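Local coordinates for protein putative glucoamylase (PDB 4GL3) that probably hydrolyses glycosidic bonds as a glucoamylase-like enzyme of the six-hairpin glycosidase type, at residues Y233-P238 against M275-L280; L237-N242 against A269-Q274. One frame throughout, in Å; residues are numbered along the deposited sequence.

Contact 1. Residues Y233-P238 against M275-L280; sequences YGIKLP and MKAHTL
Ala-277 CB is the bump of this contact, a single methyl that projects from helix 271-288 into a shallow hollow on strand 235-239. Ile-235 CG2 forms one wall of the hollow, 3.8 Å from Ala-277 CB, and Pro-238 CD another, at 4.2 Å from Ala-277 CB. The floor is backbone: Lys-236 O comes within 3.3 Å of Ala-277 CB. Next to this bump Ile-235 meets Leu-280 at about a right angle, Ile-235 CD1 standing 3.9 Å from Leu-280 CB, nearly one turn further along the helix. The strand belongs to a beta hairpin, paired antiparallel with strand 227-232 through a tight two-residue turn at Tyr-233 and Gly-234. Strand 235-238 runs across helix 275-280, the axes 7.6 Å apart at closest and 124° between their N-to-C directions. Replacing Ile-235 by an alanine would probably open a gap beside Ala-277 and leave Leu-280 CB without the methyl that packs on it. Leu-237 has CG anti to its backbone N (chi1 -179°), which puts CG beside the carbonyl carbon, and from there CD1 comes to 4.1 Å from Ala-277 CB. Leu-237 CD1 also reaches the helix backbone, 3.8 Å from His-278 N, while the imidazole of His-278 bonds through NE2 to Gly-247 O.

Contact 2. Residues L237-N242 against A269-Q274; sequences LPLGNN and ADYEEQ
Pro-238 and Gln-274 bring the two backbones closest, CA to CA 5.8 Å, where the end of strand 235-239 passes the first turn of helix 271-288. Here the second strand of a beta hairpin packs on the N-terminal turn of the helix, and the side-chain amide of Gln-274 bonds to both polar backbone groups of Leu-239. Leu-239 N donates to Gln-274 OE1 at 2.8 Å, and Gln-274 NE2 donates to Leu-239 O at 2.9 Å. The second bond is the straighter at the hydrogen (156° against 142°), although NE2 stands above the carbonyl plane of Leu-239. A turn about the CB-CG bond of Gln-274 carries its CD toward the strand, and the two bonds together fix the rotation of its buried amide. Apolar atoms lie close to the amide: Pro-238 CD is 3.2 Å from Gln-274 OE1, and Leu-237 CD1 approaches NE2. Gly-240 follows directly, where a side chain would be jammed against Leu-239 O.

Beyond the amide, Leu-239 CD1 rests against two residues around the helix start, 3.8 Å from Ala-269 CB and 3.7 Å from Tyr-271 CE1. Ala-269 CB itself covers one face of the Tyr-271 ring toward the rim, and the ring's hydroxyl is hydrogen-bonded to Asp-266. Pro-238 CB also touches Ala-269 CB, while Pro-238 CG meets the carboxylate end of the extended Glu-273 chain. Asp-270 is the N-cap: its OD1 takes a weak bond from Glu-272 N and, from above the carboxylate plane, a nearly straight one (169°) from Glu-273 N, 3.2 Å from OD1.

Contacts 1 and 2 are successive parts of one seam between strand 235-239 and helix 271-288, their centres about 7 Å apart. Leu-237 and Pro-238 serve both, touching Ala-277 in contact 1 and Gln-274, three residues earlier in the helix, in contact 2. The character changes along the seam: contact 1 is apolar, and contact 2 adds two hydrogen bonds to its apolar packing. A long, weak ion pair also links the contacts, Lys-236 NZ to Glu-273 OE2 at 3.6 Å. The contact centres lie about 20 Å and 18 Å from the centre of the chain, on the same side of it.

Contact 1. Residues Y233-P238 against M275-L280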
ATOM      1  N   TYR A 233     -23.369  -9.852  -7.230  1.00 42.22           N
ATOM      2  CA  TYR A 233     -23.488 -11.207  -6.631  1.00 44.76           C
ATOM      3  C   TYR A 233     -24.147 -11.112  -5.240  1.00 46.42           C
ATOM      4  O   TYR A 233     -23.708 -11.741  -4.278  1.00 48.68           O
ATOM      5  CB  TYR A 233     -22.112 -11.893  -6.532  1.00 44.40           C
ATOM      6  CG  TYR A 233     -21.298 -11.825  -7.801  1.00 42.34           C
ATOM      7  CD1 TYR A 233     -21.541 -12.695  -8.884  1.00 47.19           C
ATOM      8  CD2 TYR A 233     -20.337 -10.868  -7.949  1.00 41.37           C
ATOM      9  CE1 TYR A 233     -20.799 -12.598 -10.062  1.00 42.69           C
ATOM     10  CE2 TYR A 233     -19.591 -10.766  -9.110  1.00 42.77           C
ATOM     11  CZ  TYR A 233     -19.839 -11.625 -10.158  1.00 43.55           C
ATOM     12  OH  TYR A 233     -19.086 -11.464 -11.275  1.00 47.18           O
ATOM     13  N   GLY A 234     -25.185 -10.290  -5.124  1.00 43.15           N
ATOM     14  CA  GLY A 234     -25.923 -10.178  -3.868  1.00 44.84           C
ATOM     15  C   GLY A 234     -25.225  -9.340  -2.804  1.00 45.05           C
ATOM     16  O   GLY A 234     -25.727  -9.230  -1.712  1.00 46.74           O
ATOM     17  N   ILE A 235     -24.089  -8.728  -3.113  1.00 43.33           N
ATOM     18  CA  ILE A 235     -23.350  -7.913  -2.120  1.00 41.64           C
ATOM     19  C   ILE A 235     -23.362  -6.413  -2.471  1.00 41.09           C
ATOM     20  O   ILE A 235     -22.972  -6.011  -3.568  1.00 36.64           O
ATOM     21  CB  ILE A 235     -21.894  -8.417  -1.980  1.00 38.78           C
ATOM     22  CG1 ILE A 235     -21.876  -9.937  -1.633  1.00 40.99           C
ATOM     23  CG2 ILE A 235     -21.134  -7.622  -0.925  1.00 38.65           C
ATOM     24  CD1 ILE A 235     -20.628 -10.690  -2.073  1.00 41.42           C
ATOM     25  N   LYS A 236     -23.759  -5.591  -1.507  1.00 41.96           N
ATOM     26  CA  LYS A 236     -23.856  -4.167  -1.682  1.00 41.28           C
ATOM     27  C   LYS A 236     -22.436  -3.598  -1.565  1.00 38.69           C
ATOM     28  O   LYS A 236     -21.752  -3.846  -0.562  1.00 37.95           O
ATOM     29  CB  LYS A 236     -24.778  -3.592  -0.598  1.00 49.99           C
ATOM     30  CG  LYS A 236     -25.433  -2.254  -0.938  1.00 66.24           C
ATOM     31  CD  LYS A 236     -25.624  -1.343   0.284  1.00 73.36           C
ATOM     32  CE  LYS A 236     -24.342  -0.577   0.614  1.00 88.74           C
ATOM     33  NZ  LYS A 236     -24.429   0.271   1.839  1.00 82.04           N
ATOM     34  N   LEU A 237     -21.982  -2.856  -2.585  1.00 36.97           N
ATOM     35  CA  LEU A 237     -20.666  -2.211  -2.580  1.00 32.54           C
ATOM     36  C   LEU A 237     -20.821  -0.691  -2.375  1.00 36.22           C
ATOM     37  O   LEU A 237     -21.283   0.001  -3.296  1.00 37.31           O
ATOM     38  CB  LEU A 237     -19.941  -2.483  -3.922  1.00 30.64           C
ATOM     39  CG  LEU A 237     -18.534  -1.914  -4.136  1.00 33.87           C
ATOM     40  CD1 LEU A 237     -17.524  -2.467  -3.125  1.00 27.95           C
ATOM     41  CD2 LEU A 237     -18.084  -2.178  -5.577  1.00 29.80           C
ATOM     42  N   PRO A 238     -20.450  -0.157  -1.181  1.00 36.41           N
ATOM     43  CA  PRO A 238     -20.713   1.285  -0.912  1.00 34.97           C
ATOM     44  C   PRO A 238     -20.083   2.247  -1.911  1.00 30.72           C
ATOM     45  O   PRO A 238     -20.752   3.172  -2.380  1.00 29.45           O
ATOM     46  CB  PRO A 238     -20.140   1.502   0.495  1.00 36.73           C
ATOM     47  CG  PRO A 238     -20.231   0.135   1.149  1.00 38.25           C
ATOM     48  CD  PRO A 238     -20.003  -0.871   0.036  1.00 38.71           C
HETATM   49  N   MSE A 275     -14.438  -2.655   2.638  1.00 28.16           N
HETATM   50  CA  MSE A 275     -13.264  -3.515   2.390  1.00 29.48           C
HETATM   51  C   MSE A 275     -13.734  -4.976   2.254  1.00 29.96           C
HETATM   52  O   MSE A 275     -13.276  -5.705   1.364  1.00 31.36           O
HETATM   53  CB  MSE A 275     -12.209  -3.411   3.485  1.00 31.80           C
HETATM   54  CG  MSE A 275     -11.639  -2.053   3.731  1.00 31.12           C
HETATM   55 SE   MSE A 275     -11.245  -1.082   2.133  0.75 27.46          SE
HETATM   56  CE  MSE A 275     -11.879   0.683   2.689  1.00 25.44           C
ATOM     57  N   LYS A 276     -14.673  -5.377   3.105  1.00 31.36           N
ATOM     58  CA  LYS A 276     -15.266  -6.706   3.028  1.00 33.78           C
ATOM     59  C   LYS A 276     -16.040  -6.917   1.744  1.00 35.01           C
ATOM     60  O   LYS A 276     -15.873  -7.938   1.098  1.00 34.35           O
ATOM     61  CB  LYS A 276     -16.174  -6.994   4.230  1.00 39.30           C
ATOM     62  CG  LYS A 276     -15.377  -7.063   5.522  1.00 52.56           C
ATOM     63  CD  LYS A 276     -16.158  -7.633   6.711  1.00 61.13           C
ATOM     64  CE  LYS A 276     -15.191  -7.886   7.876  1.00 59.07           C
ATOM     65  NZ  LYS A 276     -15.842  -7.634   9.188  1.00 69.28           N
ATOM     66  N   ALA A 277     -16.881  -5.953   1.376  1.00 32.97           N
ATOM     67  CA  ALA A 277     -17.697  -6.048   0.155  1.00 32.90           C
ATOM     68  C   ALA A 277     -16.800  -6.180  -1.061  1.00 31.03           C
ATOM     69  O   ALA A 277     -16.993  -7.060  -1.884  1.00 30.58           O
ATOM     70  CB  ALA A 277     -18.646  -4.834  -0.001  1.00 29.70           C
ATOM     71  N   HIS A 278     -15.820  -5.303  -1.182  1.00 30.15           N
ATOM     72  CA  HIS A 278     -14.932  -5.346  -2.336  1.00 30.45           C
ATOM     73  C   HIS A 278     -14.185  -6.682  -2.433  1.00 31.08           C
ATOM     74  O   HIS A 278     -14.105  -7.288  -3.508  1.00 27.16           O
ATOM     75  CB  HIS A 278     -13.960  -4.197  -2.270  1.00 27.99           C
ATOM     76  CG  HIS A 278     -13.171  -3.981  -3.525  1.00 28.28           C
ATOM     77  ND1 HIS A 278     -12.295  -2.924  -3.660  1.00 28.28           N
ATOM     78  CD2 HIS A 278     -13.117  -4.669  -4.695  1.00 28.91           C
ATOM     79  CE1 HIS A 278     -11.730  -2.977  -4.853  1.00 27.70           C
ATOM     80  NE2 HIS A 278     -12.210  -4.023  -5.502  1.00 29.05           N
ATOM     81  N   THR A 279     -13.641  -7.136  -1.312  1.00 29.11           N
ATOM     82  CA  THR A 279     -12.965  -8.442  -1.281  1.00 30.41           C
ATOM     83  C   THR A 279     -13.872  -9.589  -1.711  1.00 30.99           C
ATOM     84  O   THR A 279     -13.475 -10.451  -2.499  1.00 34.33           O
ATOM     85  CB  THR A 279     -12.374  -8.686   0.117  1.00 29.16           C
ATOM     86  OG1 THR A 279     -11.457  -7.626   0.428  1.00 26.89           O
ATOM     87  CG2 THR A 279     -11.704 -10.082   0.245  1.00 27.75           C
ATOM     88  N   LEU A 280     -15.101  -9.606  -1.222  1.00 31.41           N
ATOM     89  CA  LEU A 280     -15.991 -10.772  -1.472  1.00 32.61           C
ATOM     90  C   LEU A 280     -16.547 -10.728  -2.883  1.00 32.39           C
ATOM     91  O   LEU A 280     -16.726 -11.741  -3.516  1.00 36.57           O
ATOM     92  CB  LEU A 280     -17.117 -10.840  -0.434  1.00 33.77           C
ATOM     93  CG  LEU A 280     -16.645 -11.230   0.977  1.00 35.60           C
ATOM     94  CD1 LEU A 280     -17.818 -11.492   1.910  1.00 36.18           C
ATOM     95  CD2 LEU A 280     -15.760 -12.470   0.909  1.00 33.64           C
TER

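Contact 2. Residues L237-N242 against A269-Q274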
ATOM      1  N   LEU A 237     -21.982  -2.856  -2.585  1.00 36.97           N
ATOM      2  CA  LEU A 237     -20.666  -2.211  -2.580  1.00 32.54           C
ATOM      3  C   LEU A 237     -20.821  -0.691  -2.375  1.00 36.22           C
ATOM      4  O   LEU A 237     -21.283   0.001  -3.296  1.00 37.31           O
ATOM      5  CB  LEU A 237     -19.941  -2.483  -3.922  1.00 30.64           C
ATOM      6  CG  LEU A 237     -18.534  -1.914  -4.136  1.00 33.87           C
ATOM      7  CD1 LEU A 237     -17.524  -2.467  -3.125  1.00 27.95           C
ATOM      8  CD2 LEU A 237     -18.084  -2.178  -5.577  1.00 29.80           C
ATOM      9  N   PRO A 238     -20.450  -0.157  -1.181  1.00 36.41           N
ATOM     10  CA  PRO A 238     -20.713   1.285  -0.912  1.00 34.97           C
ATOM     11  C   PRO A 238     -20.083   2.247  -1.911  1.00 30.72           C
ATOM     12  O   PRO A 238     -20.752   3.172  -2.380  1.00 29.45           O
ATOM     13  CB  PRO A 238     -20.140   1.502   0.495  1.00 36.73           C
ATOM     14  CG  PRO A 238     -20.231   0.135   1.149  1.00 38.25           C
ATOM     15  CD  PRO A 238     -20.003  -0.871   0.036  1.00 38.71           C
ATOM     16  N   LEU A 239     -18.827   1.996  -2.245  1.00 28.93           N
ATOM     17  CA  LEU A 239     -18.015   2.897  -3.051  1.00 29.01           C
ATOM     18  C   LEU A 239     -17.247   2.172  -4.188  1.00 32.98           C
ATOM     19  O   LEU A 239     -16.991   0.956  -4.144  1.00 28.14           O
ATOM     20  CB  LEU A 239     -16.994   3.625  -2.160  1.00 27.30           C
ATOM     21  CG  LEU A 239     -17.464   4.421  -0.907  1.00 26.95           C
ATOM     22  CD1 LEU A 239     -16.242   4.884  -0.090  1.00 24.51           C
ATOM     23  CD2 LEU A 239     -18.377   5.579  -1.308  1.00 24.28           C
ATOM     24  N   GLY A 240     -16.835   2.946  -5.187  1.00 27.31           N
ATOM     25  CA  GLY A 240     -15.850   2.466  -6.148  1.00 25.36           C
ATOM     26  C   GLY A 240     -16.411   2.261  -7.558  1.00 31.96           C
ATOM     27  O   GLY A 240     -17.628   2.350  -7.808  1.00 31.64           O
ATOM     28  N   ASN A 241     -15.484   1.963  -8.463  1.00 29.62           N
ATOM     29  CA  ASN A 241     -15.747   1.797  -9.888  1.00 31.68           C
ATOM     30  C   ASN A 241     -16.896   0.845 -10.155  1.00 32.66           C
ATOM     31  O   ASN A 241     -16.929  -0.292  -9.642  1.00 35.13           O
ATOM     32  CB  ASN A 241     -14.455   1.263 -10.542  1.00 32.82           C
ATOM     33  CG  ASN A 241     -14.474   1.377 -12.039  1.00 38.05           C
ATOM     34  OD1 ASN A 241     -15.196   0.653 -12.739  1.00 35.53           O
ATOM     35  ND2 ASN A 241     -13.656   2.294 -12.551  1.00 36.20           N
ATOM     36  N   ASN A 242     -17.810   1.250 -11.016  1.00 32.50           N
ATOM     37  CA  ASN A 242     -18.951   0.400 -11.363  1.00 31.87           C
ATOM     38  C   ASN A 242     -18.617  -0.863 -12.218  1.00 35.40           C
ATOM     39  O   ASN A 242     -18.808  -1.990 -11.762  1.00 37.14           O
ATOM     40  CB  ASN A 242     -20.011   1.287 -12.051  1.00 34.79           C
ATOM     41  CG  ASN A 242     -21.283   0.532 -12.399  1.00 36.10           C
ATOM     42  OD1 ASN A 242     -21.547  -0.539 -11.869  1.00 35.30           O
ATOM     43  ND2 ASN A 242     -22.086   1.119 -13.256  1.00 32.87           N
ATOM     44  N   ALA A 269     -19.357   6.470   3.944  1.00 33.31           N
ATOM     45  CA  ALA A 269     -19.333   5.013   4.039  1.00 36.61           C
ATOM     46  C   ALA A 269     -18.898   4.470   5.398  1.00 40.73           C
ATOM     47  O   ALA A 269     -18.255   5.168   6.223  1.00 36.82           O
ATOM     48  CB  ALA A 269     -18.437   4.414   2.963  1.00 33.69           C
ATOM     49  N   ASP A 270     -19.262   3.206   5.595  1.00 35.10           N
ATOM     50  CA  ASP A 270     -18.680   2.341   6.628  1.00 36.06           C
ATOM     51  C   ASP A 270     -17.547   1.599   5.948  1.00 35.35           C
ATOM     52  O   ASP A 270     -17.773   0.745   5.082  1.00 30.63           O
ATOM     53  CB  ASP A 270     -19.753   1.396   7.154  1.00 40.45           C
ATOM     54  CG  ASP A 270     -19.220   0.330   8.093  1.00 40.42           C
ATOM     55  OD1 ASP A 270     -18.020   0.037   8.125  1.00 45.16           O
ATOM     56  OD2 ASP A 270     -20.047  -0.246   8.791  1.00 47.20           O
ATOM     57  N   TYR A 271     -16.324   1.947   6.316  1.00 32.44           N
ATOM     58  CA  TYR A 271     -15.166   1.468   5.566  1.00 31.22           C
ATOM     59  C   TYR A 271     -14.882   0.004   5.797  1.00 32.93           C
ATOM     60  O   TYR A 271     -14.330  -0.659   4.922  1.00 30.74           O
ATOM     61  CB  TYR A 271     -13.940   2.345   5.780  1.00 31.52           C
ATOM     62  CG  TYR A 271     -14.157   3.657   5.055  1.00 30.20           C
ATOM     63  CD1 TYR A 271     -13.955   3.754   3.688  1.00 30.97           C
ATOM     64  CD2 TYR A 271     -14.679   4.771   5.716  1.00 30.13           C
ATOM     65  CE1 TYR A 271     -14.234   4.931   2.994  1.00 29.22           C
ATOM     66  CE2 TYR A 271     -14.940   5.956   5.031  1.00 29.76           C
ATOM     67  CZ  TYR A 271     -14.727   6.024   3.666  1.00 26.71           C
ATOM     68  OH  TYR A 271     -15.018   7.193   2.981  1.00 34.15           O
ATOM     69  N   GLU A 272     -15.296  -0.525   6.940  1.00 35.93           N
ATOM     70  CA  GLU A 272     -15.169  -1.950   7.168  1.00 34.36           C
ATOM     71  C   GLU A 272     -16.059  -2.733   6.180  1.00 32.73           C
ATOM     72  O   GLU A 272     -15.637  -3.758   5.624  1.00 31.85           O
ATOM     73  CB  GLU A 272     -15.555  -2.307   8.604  1.00 38.30           C
ATOM     74  CG  GLU A 272     -15.257  -3.756   8.962  1.00 38.45           C
ATOM     75  CD  GLU A 272     -15.448  -4.045  10.461  1.00 45.20           C
ATOM     76  OE1 GLU A 272     -15.820  -3.129  11.245  1.00 46.20           O
ATOM     77  OE2 GLU A 272     -15.220  -5.193  10.842  1.00 53.59           O
ATOM     78  N   GLU A 273     -17.287  -2.269   6.005  1.00 32.34           N
ATOM     79  CA  GLU A 273     -18.194  -2.827   5.011  1.00 33.55           C
ATOM     80  C   GLU A 273     -17.577  -2.711   3.603  1.00 32.36           C
ATOM     81  O   GLU A 273     -17.625  -3.656   2.830  1.00 32.39           O
ATOM     82  CB  GLU A 273     -19.540  -2.103   5.045  1.00 38.30           C
ATOM     83  CG  GLU A 273     -20.617  -2.789   4.222  1.00 45.10           C
ATOM     84  CD  GLU A 273     -21.907  -1.961   4.028  1.00 57.60           C
ATOM     85  OE1 GLU A 273     -22.005  -0.780   4.469  1.00 46.50           O
ATOM     86  OE2 GLU A 273     -22.849  -2.507   3.399  1.00 55.86           O
ATOM     87  N   GLN A 274     -16.985  -1.562   3.279  1.00 30.38           N
ATOM     88  CA  GLN A 274     -16.400  -1.355   1.959  1.00 28.55           C
ATOM     89  C   GLN A 274     -15.339  -2.430   1.669  1.00 31.11           C
ATOM     90  O   GLN A 274     -15.325  -3.025   0.565  1.00 30.66           O
ATOM     91  CB  GLN A 274     -15.756   0.046   1.834  1.00 28.99           C
ATOM     92  CG  GLN A 274     -15.000   0.294   0.507  1.00 27.60           C
ATOM     93  CD  GLN A 274     -15.901   0.292  -0.730  1.00 32.01           C
ATOM     94  OE1 GLN A 274     -17.128   0.434  -0.618  1.00 29.64           O
ATOM     95  NE2 GLN A 274     -15.292   0.159  -1.925  1.00 26.09           N
TER